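Local coordinates for uncharacterized protein (Bacillus subtilis, PDB 5DQV) that probably hydrolyses nucleotides as a metal-dependent pyrophosphohydrolase built on the all-helical HD-domain fold, at residues D14-W19 / F89-E94; W33-R38 / V63-D68; V44-K49 / M176-A181. All blocks are in the same frame, centred on the assembly; numbering follows the deposited sequence.

Interaction 1: residues D14-W19 / F89-E94; sequences DQIRTW and FGIGKE
Phe89 rests its phenyl ring against Gln15 and Trp19 of helix 8-24, a small aromatic and CH-pi cluster that joins this N-terminal helix of the HD-domain protein to the turn following helix 79-88. Gln15 covers one face of the ring: its CG lies 3.5 Å from the centroid of the Phe89 ring and 4° off the normal, so the methylene sits almost exactly over the centre. CG reaches this spot because it is anti to the backbone N (chi1 -171°). The chain then bends, and the amide leads out past the rim on the same side, with Gln15 NE2 3.8 Å from Phe89 CE1. Trp19 comes from another direction: its CB lies at the edge of the ring, near its plane, 3.7 Å from Phe89 CE2. The two aromatic groups make an offset edge-to-face pair, the Phe89 edge directed at the five-membered ring of Trp19, with centroids 5.7 Å apart and planes at 81°. An alanine in place of Phe89 would probably leave Gln15 CG without the ring face beneath it and open a gap beside Trp19 CB. Deeper in, Ile16 and Ile91 cross at about a right angle, their terminal methyls meeting with CD1 of Ile16 3.6 Å from CD1 of Ile91. Helix 54-63 continues this apolar layer, Thr59 and Leu62 packing on Ile16 and Phe55 on Ile91. Behind this packing, helix 79-88 ends in a Schellman motif, in which Gly90, with positive phi, turns the chain out of the helix between Phe89 and Ile91; Gly92 then takes the N-cap position of helix 93-106. A water bridges the two segments, donating to Gln15 OE1 and to Phe89 O, 2.8 Å from each.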
ATOM      1  N   ASP A  14      -8.209  30.199   4.489  1.00 29.73           N
ATOM      2  CA  ASP A  14      -7.108  29.895   5.411  1.00 29.97           C
ATOM      3  C   ASP A  14      -7.681  29.545   6.804  1.00 27.55           C
ATOM      4  O   ASP A  14      -7.154  28.686   7.510  1.00 26.95           O
ATOM      5  CB  ASP A  14      -6.112  31.057   5.522  1.00 33.43           C
ATOM      6  CG  ASP A  14      -5.096  31.097   4.384  1.00 39.53           C
ATOM      7  OD1 ASP A  14      -4.714  30.058   3.787  1.00 44.86           O
ATOM      8  OD2 ASP A  14      -4.657  32.207   4.088  1.00 45.69           O
ATOM      9  N   GLN A  15      -8.748  30.229   7.199  1.00 26.56           N
ATOM     10  CA  GLN A  15      -9.421  29.924   8.455  1.00 25.45           C
ATOM     11  C   GLN A  15      -9.988  28.543   8.498  1.00 22.70           C
ATOM     12  O   GLN A  15      -9.792  27.780   9.455  1.00 20.72           O
ATOM     13  CB  GLN A  15     -10.545  30.932   8.703  1.00 27.05           C
ATOM     14  CG  GLN A  15     -11.157  30.826  10.081  1.00 29.27           C
ATOM     15  CD  GLN A  15     -10.810  32.012  10.983  1.00 31.15           C
ATOM     16  OE1 GLN A  15     -10.940  33.142  10.579  1.00 33.17           O
ATOM     17  NE2 GLN A  15     -10.391  31.739  12.185  1.00 30.73           N
ATOM     18  N   ILE A  16     -10.651  28.182   7.405  1.00 22.31           N
ATOM     19  CA  ILE A  16     -11.270  26.858   7.293  1.00 20.88           C
ATOM     20  C   ILE A  16     -10.183  25.800   7.274  1.00 21.09           C
ATOM     21  O   ILE A  16     -10.321  24.796   7.951  1.00 20.47           O
ATOM     22  CB  ILE A  16     -12.177  26.758   6.079  1.00 22.04           C
ATOM     23  CG1 ILE A  16     -13.356  27.705   6.259  1.00 22.04           C
ATOM     24  CG2 ILE A  16     -12.695  25.266   5.858  1.00 20.66           C
ATOM     25  CD1 ILE A  16     -14.116  28.035   4.948  1.00 24.11           C
ATOM     26  N   ARG A  17      -9.082  26.069   6.561  1.00 22.40           N
ATOM     27  CA  ARG A  17      -7.971  25.127   6.497  1.00 23.25           C
ATOM     28  C   ARG A  17      -7.428  24.787   7.881  1.00 21.51           C
ATOM     29  O   ARG A  17      -7.132  23.631   8.169  1.00 21.44           O
ATOM     30  CB  ARG A  17      -6.808  25.664   5.637  1.00 26.18           C
ATOM     31  CG  ARG A  17      -6.928  25.461   4.198  1.00 27.39           C
ATOM     32  CD  ARG A  17      -5.765  26.060   3.406  1.00 31.27           C
ATOM     33  NE  ARG A  17      -6.173  25.918   2.028  1.00 34.78           N
ATOM     34  CZ  ARG A  17      -6.035  24.793   1.302  1.00 38.12           C
ATOM     35  NH1 ARG A  17      -5.395  23.734   1.774  1.00 36.97           N
ATOM     36  NH2 ARG A  17      -6.501  24.750   0.068  1.00 39.92           N
ATOM     37  N   THR A  18      -7.240  25.802   8.722  1.00 22.46           N
ATOM     38  CA  THR A  18      -6.598  25.581  10.030  1.00 22.23           C
ATOM     39  C   THR A  18      -7.602  24.788  10.912  1.00 20.51           C
ATOM     40  O   THR A  18      -7.219  23.920  11.659  1.00 20.95           O
ATOM     41  CB  THR A  18      -6.254  26.915  10.700  1.00 25.43           C
ATOM     42  OG1 THR A  18      -5.381  27.677   9.855  1.00 25.82           O
ATOM     43  CG2 THR A  18      -5.621  26.725  12.114  1.00 25.30           C
ATOM     44  N   TRP A  19      -8.883  25.144  10.825  1.00 18.67           N
ATOM     45  CA  TRP A  19      -9.948  24.444  11.550  1.00 19.20           C
ATOM     46  C   TRP A  19      -9.985  22.954  11.221  1.00 18.75           C
ATOM     47  O   TRP A  19      -9.931  22.109  12.116  1.00 19.90           O
ATOM     48  CB  TRP A  19     -11.319  25.122  11.339  1.00 16.97           C
ATOM     49  CG  TRP A  19     -12.493  24.339  11.740  1.00 19.75           C
ATOM     50  CD1 TRP A  19     -12.709  23.739  12.942  1.00 19.55           C
ATOM     51  CD2 TRP A  19     -13.633  24.043  10.925  1.00 20.05           C
ATOM     52  NE1 TRP A  19     -13.958  23.093  12.947  1.00 22.25           N
ATOM     53  CE2 TRP A  19     -14.528  23.256  11.715  1.00 19.92           C
ATOM     54  CE3 TRP A  19     -13.989  24.356   9.597  1.00 18.87           C
ATOM     55  CZ2 TRP A  19     -15.736  22.800  11.232  1.00 21.90           C
ATOM     56  CZ3 TRP A  19     -15.178  23.908   9.130  1.00 19.05           C
ATOM     57  CH2 TRP A  19     -16.057  23.134   9.949  1.00 21.34           C
ATOM     58  N   PHE A  89     -17.339  31.750  11.029  1.00 24.12           N
ATOM     59  CA  PHE A  89     -16.162  32.184  10.306  1.00 25.06           C
ATOM     60  C   PHE A  89     -16.425  33.242   9.234  1.00 27.15           C
ATOM     61  O   PHE A  89     -15.452  33.766   8.626  1.00 29.00           O
ATOM     62  CB  PHE A  89     -15.418  30.998   9.703  1.00 23.75           C
ATOM     63  CG  PHE A  89     -14.667  30.127  10.692  1.00 25.09           C
ATOM     64  CD1 PHE A  89     -14.290  30.566  11.949  1.00 28.32           C
ATOM     65  CD2 PHE A  89     -14.239  28.877  10.290  1.00 24.11           C
ATOM     66  CE1 PHE A  89     -13.551  29.731  12.809  1.00 29.20           C
ATOM     67  CE2 PHE A  89     -13.494  28.094  11.116  1.00 27.51           C
ATOM     68  CZ  PHE A  89     -13.143  28.518  12.376  1.00 27.41           C
ATOM     69  N   GLY A  90     -17.698  33.596   9.010  1.00 27.43           N
ATOM     70  CA  GLY A  90     -18.055  34.717   8.147  1.00 29.37           C
ATOM     71  C   GLY A  90     -18.494  34.345   6.735  1.00 28.99           C
ATOM     72  O   GLY A  90     -18.764  35.240   5.911  1.00 28.45           O
ATOM     73  N   ILE A  91     -18.629  33.043   6.449  1.00 28.30           N
ATOM     74  CA  ILE A  91     -19.188  32.639   5.177  1.00 28.64           C
ATOM     75  C   ILE A  91     -20.674  32.980   5.207  1.00 29.62           C
ATOM     76  O   ILE A  91     -21.352  32.630   6.152  1.00 31.28           O
ATOM     77  CB  ILE A  91     -18.932  31.103   4.906  1.00 27.80           C
ATOM     78  CG1 ILE A  91     -17.408  30.879   4.794  1.00 29.74           C
ATOM     79  CG2 ILE A  91     -19.737  30.621   3.691  1.00 25.89           C
ATOM     80  CD1 ILE A  91     -17.000  29.817   3.875  1.00 34.97           C
ATOM     81  N   GLY A  92     -21.185  33.618   4.172  1.00 31.36           N
ATOM     82  CA  GLY A  92     -22.614  34.005   4.120  1.00 32.37           C
ATOM     83  C   GLY A  92     -23.552  32.795   4.123  1.00 31.73           C
ATOM     84  O   GLY A  92     -23.152  31.692   3.789  1.00 29.05           O
ATOM     85  N   LYS A  93     -24.801  33.016   4.504  1.00 32.56           N
ATOM     86  CA  LYS A  93     -25.785  31.936   4.643  1.00 33.26           C
ATOM     87  C   LYS A  93     -25.945  31.168   3.348  1.00 32.23           C
ATOM     88  O   LYS A  93     -26.061  29.948   3.357  1.00 30.27           O
ATOM     89  CB  LYS A  93     -27.165  32.502   5.041  1.00 36.49           C
ATOM     90  CG  LYS A  93     -28.348  31.491   4.894  1.00 39.79           C
ATOM     91  CD  LYS A  93     -29.726  32.105   5.204  1.00 46.15           C
ATOM     92  CE  LYS A  93     -30.861  31.107   4.881  1.00 49.35           C
ATOM     93  NZ  LYS A  93     -30.404  29.693   5.012  1.00 48.14           N
ATOM     94  N   GLU A  94     -25.952  31.880   2.238  1.00 32.95           N
ATOM     95  CA  GLU A  94     -26.242  31.241   0.960  1.00 34.70           C
ATOM     96  C   GLU A  94     -25.106  30.307   0.540  1.00 31.41           C
ATOM     97  O   GLU A  94     -25.366  29.190   0.077  1.00 31.35           O
ATOM     98  CB  GLU A  94     -26.543  32.275  -0.133  1.00 37.22           C
ATOM     99  CG  GLU A  94     -27.673  33.252   0.245  1.00 45.43           C
ATOM    100  CD  GLU A  94     -29.042  32.590   0.340  1.00 53.44           C
ATOM    101  OE1 GLU A  94     -29.287  31.823   1.308  1.00 57.57           O
ATOM    102  OE2 GLU A  94     -29.885  32.853  -0.552  1.00 58.67           O
TER
HETATM  103  O   HOH W   1     -12.661  33.826   8.450  1.00 27.40           O

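Interaction 2: residues W33-R38 / V63-D68; sequences WLHISR and VHDLID. With NI (nickel (II) ion), chain C.
His35 and His64 converge on a nickel ion, and with Asp65 next to His64 they supply three of the four residues of the H...HD...D signature that defines the HD domain. The tight part of the contact is this metal cluster. His35 NE2 lies 2.2 Å from the nickel and His64 NE2 2.0 Å, which holds the two rings rim to rim with their planes at 62°. Asp130 adds an oxygen from helix 121-132, while OD1 of Asp65 stands farther off, 2.8 Å from the nickel. His64 CG sits between the backbone N and the carbonyl carbon (chi1 90°), the crowded position, from which the ring reaches the metal. Second-shell bonds fix how the imidazoles turn: His35 ND1 is hydrogen-bonded to Asp133, and His64 ND1 to the carbonyl of Ala61. With those nitrogens engaged, each ring presents NE2 to the metal.

Looser packing begins at Asp65, which is partly exposed where the histidines are buried. Its carboxylate lies at the edge of the His35 ring, with planes only 22° apart and OD2 3.5 Å from His35 CD2. A type I turn from Val63 to Leu66 carries this aspartate, closed by Leu66 N donating to Val63 O. Ile36, one residue along the helix from His35, then slides past Asp65 in the opposite direction at van der Waals range: its CG1 is 4.0 Å from OD2 of Asp65, and its CD1 4.0 Å from Asp65 CB.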
ATOM      1  N   TRP A  33      -5.827  14.643   6.940  1.00 30.19           N
ATOM      2  CA  TRP A  33      -5.572  15.977   6.505  1.00 29.08           C
ATOM      3  C   TRP A  33      -4.858  15.929   5.152  1.00 27.69           C
ATOM      4  O   TRP A  33      -5.160  16.728   4.268  1.00 25.81           O
ATOM      5  CB  TRP A  33      -4.800  16.833   7.568  1.00 29.54           C
ATOM      6  CG  TRP A  33      -4.313  18.082   6.952  1.00 30.09           C
ATOM      7  CD1 TRP A  33      -3.017  18.401   6.693  1.00 34.61           C
ATOM      8  CD2 TRP A  33      -5.104  19.148   6.384  1.00 30.06           C
ATOM      9  NE1 TRP A  33      -2.940  19.605   6.027  1.00 33.82           N
ATOM     10  CE2 TRP A  33      -4.204  20.098   5.849  1.00 33.07           C
ATOM     11  CE3 TRP A  33      -6.472  19.422   6.335  1.00 27.89           C
ATOM     12  CZ2 TRP A  33      -4.633  21.281   5.221  1.00 33.47           C
ATOM     13  CZ3 TRP A  33      -6.899  20.587   5.726  1.00 28.73           C
ATOM     14  CH2 TRP A  33      -5.990  21.503   5.165  1.00 31.67           C
ATOM     15  N   LEU A  34      -3.946  14.983   4.979  1.00 29.35           N
ATOM     16  CA  LEU A  34      -3.188  14.901   3.730  1.00 29.68           C
ATOM     17  C   LEU A  34      -4.124  14.676   2.522  1.00 27.64           C
ATOM     18  O   LEU A  34      -3.983  15.341   1.507  1.00 26.45           O
ATOM     19  CB  LEU A  34      -2.112  13.831   3.824  1.00 33.27           C
ATOM     20  CG  LEU A  34      -1.052  14.148   4.915  1.00 36.68           C
ATOM     21  CD1 LEU A  34       0.086  13.118   4.936  1.00 39.61           C
ATOM     22  CD2 LEU A  34      -0.517  15.552   4.680  1.00 37.29           C
ATOM     23  N   HIS A  35      -5.092  13.773   2.691  1.00 26.33           N
ATOM     24  CA  HIS A  35      -6.108  13.494   1.681  1.00 25.50           C
ATOM     25  C   HIS A  35      -6.868  14.780   1.376  1.00 23.77           C
ATOM     26  O   HIS A  35      -7.012  15.177   0.219  1.00 22.39           O
ATOM     27  CB  HIS A  35      -7.064  12.368   2.165  1.00 25.35           C
ATOM     28  CG  HIS A  35      -8.308  12.259   1.342  1.00 23.82           C
ATOM     29  ND1 HIS A  35      -8.291  11.850   0.031  1.00 24.21           N
ATOM     30  CD2 HIS A  35      -9.592  12.584   1.615  1.00 23.66           C
ATOM     31  CE1 HIS A  35      -9.523  11.871  -0.449  1.00 25.56           C
ATOM     32  NE2 HIS A  35     -10.329  12.317   0.495  1.00 21.33           N
ATOM     33  N   ILE A  36      -7.363  15.450   2.425  1.00 22.96           N
ATOM     34  CA  ILE A  36      -8.145  16.654   2.231  1.00 22.25           C
ATOM     35  C   ILE A  36      -7.338  17.727   1.499  1.00 22.49           C
ATOM     36  O   ILE A  36      -7.808  18.304   0.557  1.00 21.67           O
ATOM     37  CB  ILE A  36      -8.695  17.162   3.575  1.00 23.70           C
ATOM     38  CG1 ILE A  36      -9.832  16.227   4.008  1.00 25.70           C
ATOM     39  CG2 ILE A  36      -9.137  18.607   3.417  1.00 22.51           C
ATOM     40  CD1 ILE A  36     -10.159  16.407   5.471  1.00 31.63           C
ATOM     41  N   SER A  37      -6.073  17.917   1.868  1.00 24.08           N
ATOM     42  CA  SER A  37      -5.243  18.927   1.203  1.00 25.90           C
ATOM     43  C   SER A  37      -5.074  18.634  -0.281  1.00 25.39           C
ATOM     44  O   SER A  37      -5.175  19.540  -1.146  1.00 24.15           O
ATOM     45  CB  SER A  37      -3.887  19.059   1.915  1.00 28.78           C
ATOM     46  OG  SER A  37      -2.963  19.832   1.125  1.00 33.96           O
ATOM     47  N   ARG A  38      -4.849  17.359  -0.609  1.00 24.84           N
ATOM     48  CA  ARG A  38      -4.687  16.966  -2.005  1.00 23.88           C
ATOM     49  C   ARG A  38      -5.989  17.197  -2.769  1.00 22.26           C
ATOM     50  O   ARG A  38      -5.994  17.679  -3.921  1.00 21.03           O
ATOM     51  CB  ARG A  38      -4.245  15.480  -2.144  1.00 25.37           C
ATOM     52  CG  ARG A  38      -2.859  15.164  -1.635  1.00 26.80           C
ATOM     53  CD  ARG A  38      -2.397  13.750  -1.982  1.00 26.42           C
ATOM     54  NE  ARG A  38      -3.338  12.735  -1.513  1.00 23.07           N
ATOM     55  CZ  ARG A  38      -3.298  12.088  -0.369  1.00 25.93           C
ATOM     56  NH1 ARG A  38      -2.406  12.365   0.551  1.00 32.77           N
ATOM     57  NH2 ARG A  38      -4.236  11.210  -0.096  1.00 29.89           N
ATOM     58  N   VAL A  63     -14.142  20.663   3.657  1.00 21.00           N
ATOM     59  CA  VAL A  63     -15.009  20.059   4.703  1.00 21.52           C
ATOM     60  C   VAL A  63     -15.695  18.781   4.285  1.00 23.71           C
ATOM     61  O   VAL A  63     -16.445  18.209   5.086  1.00 24.53           O
ATOM     62  CB  VAL A  63     -16.048  21.085   5.258  1.00 21.70           C
ATOM     63  CG1 VAL A  63     -15.299  22.370   5.786  1.00 20.78           C
ATOM     64  CG2 VAL A  63     -17.112  21.454   4.144  1.00 19.00           C
ATOM     65  N   HIS A  64     -15.367  18.274   3.086  1.00 24.35           N
ATOM     66  CA  HIS A  64     -16.139  17.186   2.457  1.00 25.90           C
ATOM     67  C   HIS A  64     -16.160  15.920   3.315  1.00 27.50           C
ATOM     68  O   HIS A  64     -17.152  15.184   3.278  1.00 30.55           O
ATOM     69  CB  HIS A  64     -15.651  16.916   0.990  1.00 25.62           C
ATOM     70  CG  HIS A  64     -14.549  15.903   0.848  1.00 26.15           C
ATOM     71  ND1 HIS A  64     -13.213  16.237   0.903  1.00 26.18           N
ATOM     72  CD2 HIS A  64     -14.589  14.562   0.594  1.00 27.85           C
ATOM     73  CE1 HIS A  64     -12.471  15.146   0.763  1.00 28.58           C
ATOM     74  NE2 HIS A  64     -13.284  14.111   0.574  1.00 28.55           N
ATOM     75  N   ASP A  65     -15.127  15.707   4.128  1.00 26.03           N
ATOM     76  CA  ASP A  65     -14.979  14.478   4.916  1.00 28.22           C
ATOM     77  C   ASP A  65     -15.452  14.585   6.366  1.00 27.56           C
ATOM     78  O   ASP A  65     -15.435  13.555   7.088  1.00 28.89           O
ATOM     79  CB  ASP A  65     -13.473  14.144   5.101  1.00 29.57           C
ATOM     80  CG  ASP A  65     -12.933  13.155   4.114  1.00 36.16           C
ATOM     81  OD1 ASP A  65     -13.586  12.812   3.075  1.00 40.33           O
ATOM     82  OD2 ASP A  65     -11.771  12.740   4.398  1.00 40.87           O
ATOM     83  N   LEU A  66     -15.758  15.794   6.848  1.00 24.92           N
ATOM     84  CA  LEU A  66     -15.833  16.018   8.289  1.00 25.46           C
ATOM     85  C   LEU A  66     -17.064  15.279   8.846  1.00 25.13           C
ATOM     86  O   LEU A  66     -17.080  14.947  10.010  1.00 24.90           O
ATOM     87  CB  LEU A  66     -15.922  17.494   8.642  1.00 24.09           C
ATOM     88  CG  LEU A  66     -14.695  18.395   8.406  1.00 24.91           C
ATOM     89  CD1 LEU A  66     -15.067  19.771   8.832  1.00 26.05           C
ATOM     90  CD2 LEU A  66     -13.471  17.876   9.183  1.00 29.23           C
ATOM     91  N   ILE A  67     -18.058  15.069   7.995  1.00 24.19           N
ATOM     92  CA  ILE A  67     -19.295  14.397   8.381  1.00 26.70           C
ATOM     93  C   ILE A  67     -19.367  12.925   7.980  1.00 29.04           C
ATOM     94  O   ILE A  67     -20.380  12.275   8.196  1.00 29.27           O
ATOM     95  CB  ILE A  67     -20.524  15.143   7.843  1.00 26.22           C
ATOM     96  CG1 ILE A  67     -20.656  15.058   6.310  1.00 28.18           C
ATOM     97  CG2 ILE A  67     -20.456  16.605   8.255  1.00 22.78           C
ATOM     98  CD1 ILE A  67     -22.077  15.504   5.780  1.00 26.99           C
ATOM     99  N   ASP A  68     -18.285  12.413   7.396  1.00 30.13           N
ATOM    100  CA  ASP A  68     -18.328  11.116   6.720  1.00 31.63           C
ATOM    101  C   ASP A  68     -18.305  10.040   7.810  1.00 34.42           C
ATOM    102  O   ASP A  68     -17.596  10.132   8.826  1.00 33.31           O
ATOM    103  CB  ASP A  68     -17.163  11.029   5.716  1.00 31.26           C
ATOM    104  CG  ASP A  68     -17.171   9.737   4.853  1.00 34.88           C
ATOM    105  OD1 ASP A  68     -16.895   8.661   5.379  1.00 37.62           O
ATOM    106  OD2 ASP A  68     -17.388   9.821   3.641  1.00 40.43           O
TER
HETATM  107 NI    NI C 301     -12.495  12.277   0.527  1.00 29.58          NI

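Interaction 3: residues V44-K49 / M176-A181; sequences VYIGEK and MNTDTA
Thr180, in the first turn of helix 179-202, presses its methyl against three residues of helix 33-50. This is apolar packing in the main: Thr180 CG2 meets Tyr45 CE2 and Ile46 CG1, and lies 3.9 Å from Lys49 CB. With CG2 anti to the backbone N (chi1 -58°, measured to OG1), the methyl faces all three residues, and OG1 also lies against Lys49. Farther along the same branch of Ile46, CD1 stands 4.2 Å from Ala181 CB.

Of the polar interactions, one caps the helix and another ties it to helix 33-50. Thr178 is the N-cap residue, OG1 accepting from Ala181 N at 3.1 Å with an N-H...O angle of 155°; the same oxygen lies 3.6 Å from Ile46 CG2, so the cap is partly covered by a methyl. Thr180 OG1 touches Lys49 CB at 3.3 Å, but its polar partner is the carboxylate of Glu50.

Helix 121-132 also packs here: Val125 and Leu132 lie on Ile46, and Asp128 accepts from the backbone N of Thr178, so the start of helix 179-202 meets both helix 33-50 and helix 121-132.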
ATOM      1  N   VAL A  44      -9.606  22.742  -6.871  1.00 22.04           N
ATOM      2  CA  VAL A  44      -9.465  24.141  -7.289  1.00 23.30           C
ATOM      3  C   VAL A  44      -8.936  24.172  -8.716  1.00 22.69           C
ATOM      4  O   VAL A  44      -9.410  24.986  -9.567  1.00 22.10           O
ATOM      5  CB  VAL A  44      -8.574  24.980  -6.262  1.00 24.94           C
ATOM      6  CG1 VAL A  44      -8.064  26.300  -6.891  1.00 29.53           C
ATOM      7  CG2 VAL A  44      -9.390  25.217  -4.931  1.00 26.50           C
ATOM      8  N   TYR A  45      -8.009  23.264  -9.024  1.00 22.99           N
ATOM      9  CA  TYR A  45      -7.466  23.173 -10.388  1.00 24.72           C
ATOM     10  C   TYR A  45      -8.565  22.856 -11.446  1.00 23.64           C
ATOM     11  O   TYR A  45      -8.755  23.566 -12.437  1.00 23.55           O
ATOM     12  CB  TYR A  45      -6.332  22.139 -10.461  1.00 26.77           C
ATOM     13  CG  TYR A  45      -5.920  21.880 -11.887  1.00 28.67           C
ATOM     14  CD1 TYR A  45      -4.985  22.720 -12.509  1.00 33.81           C
ATOM     15  CD2 TYR A  45      -6.448  20.833 -12.623  1.00 29.26           C
ATOM     16  CE1 TYR A  45      -4.600  22.526 -13.817  1.00 34.39           C
ATOM     17  CE2 TYR A  45      -6.056  20.622 -13.945  1.00 32.67           C
ATOM     18  CZ  TYR A  45      -5.134  21.484 -14.530  1.00 35.32           C
ATOM     19  OH  TYR A  45      -4.719  21.322 -15.829  1.00 39.25           O
ATOM     20  N   ILE A  46      -9.333  21.828 -11.174  1.00 22.73           N
ATOM     21  CA  ILE A  46     -10.480  21.433 -12.027  1.00 22.66           C
ATOM     22  C   ILE A  46     -11.557  22.540 -12.122  1.00 22.15           C
ATOM     23  O   ILE A  46     -12.050  22.859 -13.191  1.00 22.64           O
ATOM     24  CB  ILE A  46     -11.102  20.173 -11.482  1.00 22.96           C
ATOM     25  CG1 ILE A  46     -10.128  18.995 -11.649  1.00 23.95           C
ATOM     26  CG2 ILE A  46     -12.427  19.834 -12.211  1.00 21.02           C
ATOM     27  CD1 ILE A  46     -10.515  17.784 -10.828  1.00 24.07           C
ATOM     28  N   GLY A  47     -11.887  23.113 -10.975  1.00 21.54           N
ATOM     29  CA  GLY A  47     -12.823  24.183 -10.848  1.00 22.33           C
ATOM     30  C   GLY A  47     -12.486  25.379 -11.694  1.00 22.18           C
ATOM     31  O   GLY A  47     -13.363  25.961 -12.364  1.00 22.39           O
ATOM     32  N   GLU A  48     -11.204  25.722 -11.735  1.00 23.91           N
ATOM     33  CA  GLU A  48     -10.769  26.831 -12.564  1.00 25.86           C
ATOM     34  C   GLU A  48     -10.912  26.518 -14.062  1.00 25.89           C
ATOM     35  O   GLU A  48     -11.442  27.331 -14.815  1.00 27.84           O
ATOM     36  CB  GLU A  48      -9.346  27.300 -12.174  1.00 27.90           C
ATOM     37  CG  GLU A  48      -8.927  28.596 -12.938  1.00 34.82           C
ATOM     38  CD  GLU A  48      -8.310  28.353 -14.326  1.00 43.81           C
ATOM     39  OE1 GLU A  48      -7.809  27.227 -14.566  1.00 48.87           O
ATOM     40  OE2 GLU A  48      -8.290  29.298 -15.182  1.00 49.99           O
ATOM     41  N   LYS A  49     -10.506  25.327 -14.488  1.00 24.88           N
ATOM     42  CA  LYS A  49     -10.690  24.897 -15.875  1.00 25.84           C
ATOM     43  C   LYS A  49     -12.159  24.834 -16.259  1.00 25.37           C
ATOM     44  O   LYS A  49     -12.508  25.113 -17.407  1.00 25.25           O
ATOM     45  CB  LYS A  49     -10.053  23.518 -16.113  1.00 26.10           C
ATOM     46  CG  LYS A  49      -8.514  23.455 -15.898  1.00 29.80           C
ATOM     47  CD  LYS A  49      -7.804  24.199 -16.955  1.00 33.56           C
ATOM     48  CE  LYS A  49      -6.323  23.996 -16.864  1.00 36.99           C
ATOM     49  NZ  LYS A  49      -5.683  24.924 -17.805  1.00 41.16           N
ATOM     50  N   MET A 176     -16.497   9.840 -13.731  1.00 29.46           N
ATOM     51  CA  MET A 176     -16.025  11.221 -13.645  1.00 27.41           C
ATOM     52  C   MET A 176     -17.079  12.108 -14.294  1.00 28.16           C
ATOM     53  O   MET A 176     -17.636  11.778 -15.381  1.00 27.06           O
ATOM     54  CB  MET A 176     -14.662  11.346 -14.334  1.00 26.54           C
ATOM     55  CG  MET A 176     -13.540  10.600 -13.603  1.00 24.81           C
ATOM     56  SD  MET A 176     -13.075  11.360 -12.002  1.00 20.04           S
ATOM     57  CE  MET A 176     -12.192   9.916 -11.442  1.00 28.39           C
ATOM     58  N   ASN A 177     -17.366  13.227 -13.603  1.00 25.44           N
ATOM     59  CA  ASN A 177     -18.312  14.200 -14.035  1.00 26.90           C
ATOM     60  C   ASN A 177     -17.783  15.191 -15.116  1.00 26.87           C
ATOM     61  O   ASN A 177     -18.467  15.468 -16.093  1.00 26.81           O
ATOM     62  CB  ASN A 177     -18.821  14.986 -12.829  1.00 26.45           C
ATOM     63  CG  ASN A 177     -19.546  14.100 -11.821  1.00 28.91           C
ATOM     64  OD1 ASN A 177     -20.646  13.566 -12.108  1.00 28.67           O
ATOM     65  ND2 ASN A 177     -18.976  14.013 -10.596  1.00 25.83           N
ATOM     66  N   THR A 178     -16.597  15.753 -14.912  1.00 24.64           N
ATOM     67  CA  THR A 178     -16.144  16.882 -15.741  1.00 24.46           C
ATOM     68  C   THR A 178     -15.175  16.402 -16.805  1.00 25.32           C
ATOM     69  O   THR A 178     -14.494  15.380 -16.620  1.00 23.24           O
ATOM     70  CB  THR A 178     -15.486  17.993 -14.877  1.00 23.28           C
ATOM     71  OG1 THR A 178     -14.314  17.481 -14.220  1.00 19.92           O
ATOM     72  CG2 THR A 178     -16.456  18.502 -13.796  1.00 24.31           C
ATOM     73  N   ASP A 179     -15.128  17.151 -17.909  1.00 25.26           N
ATOM     74  CA  ASP A 179     -14.147  16.943 -18.954  1.00 26.56           C
ATOM     75  C   ASP A 179     -12.721  17.028 -18.395  1.00 25.76           C
ATOM     76  O   ASP A 179     -11.893  16.173 -18.726  1.00 24.71           O
ATOM     77  CB  ASP A 179     -14.345  17.968 -20.083  1.00 29.34           C
ATOM     78  CG  ASP A 179     -15.626  17.706 -20.899  1.00 31.39           C
ATOM     79  OD1 ASP A 179     -16.185  16.587 -20.782  1.00 33.09           O
ATOM     80  OD2 ASP A 179     -16.057  18.620 -21.644  1.00 36.90           O
ATOM     81  N   THR A 180     -12.460  18.021 -17.534  1.00 23.93           N
ATOM     82  CA  THR A 180     -11.130  18.206 -16.981  1.00 24.59           C
ATOM     83  C   THR A 180     -10.716  16.981 -16.161  1.00 24.51           C
ATOM     84  O   THR A 180      -9.617  16.436 -16.329  1.00 25.11           O
ATOM     85  CB  THR A 180     -11.027  19.478 -16.122  1.00 24.17           C
ATOM     86  OG1 THR A 180     -11.374  20.608 -16.932  1.00 26.34           O
ATOM     87  CG2 THR A 180      -9.570  19.653 -15.588  1.00 23.43           C
ATOM     88  N   ALA A 181     -11.600  16.542 -15.277  1.00 23.98           N
ATOM     89  CA  ALA A 181     -11.342  15.357 -14.461  1.00 22.98           C
ATOM     90  C   ALA A 181     -11.185  14.102 -15.306  1.00 25.10           C
ATOM     91  O   ALA A 181     -10.340  13.249 -15.005  1.00 24.09           O
ATOM     92  CB  ALA A 181     -12.461  15.151 -13.402  1.00 23.03           C
TER

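How the interactions relate
The three contacts illustrate how chemistry follows place in an all-helical fold. Interaction 2 is the core of the set, its centre about 7 Å from the centre of the chain, and is organised by a metal; interactions 1 and 3, centred about 20 and 14 Å from it, are partly buried and rely on an aromatic ring under a glutamine methylene with a bridging water in the first, threonine methyls and aliphatic chains in the third. Interactions 2 and 3 share helix 33-50, one using its metal-binding start and the other its far end. Interactions 1 and 2 touch directly: Trp19 packs on Val63 and Leu66, linking the outer aromatic cluster to the turn bearing His64 and Asp65 of the metal site. Interaction 3 touches neither.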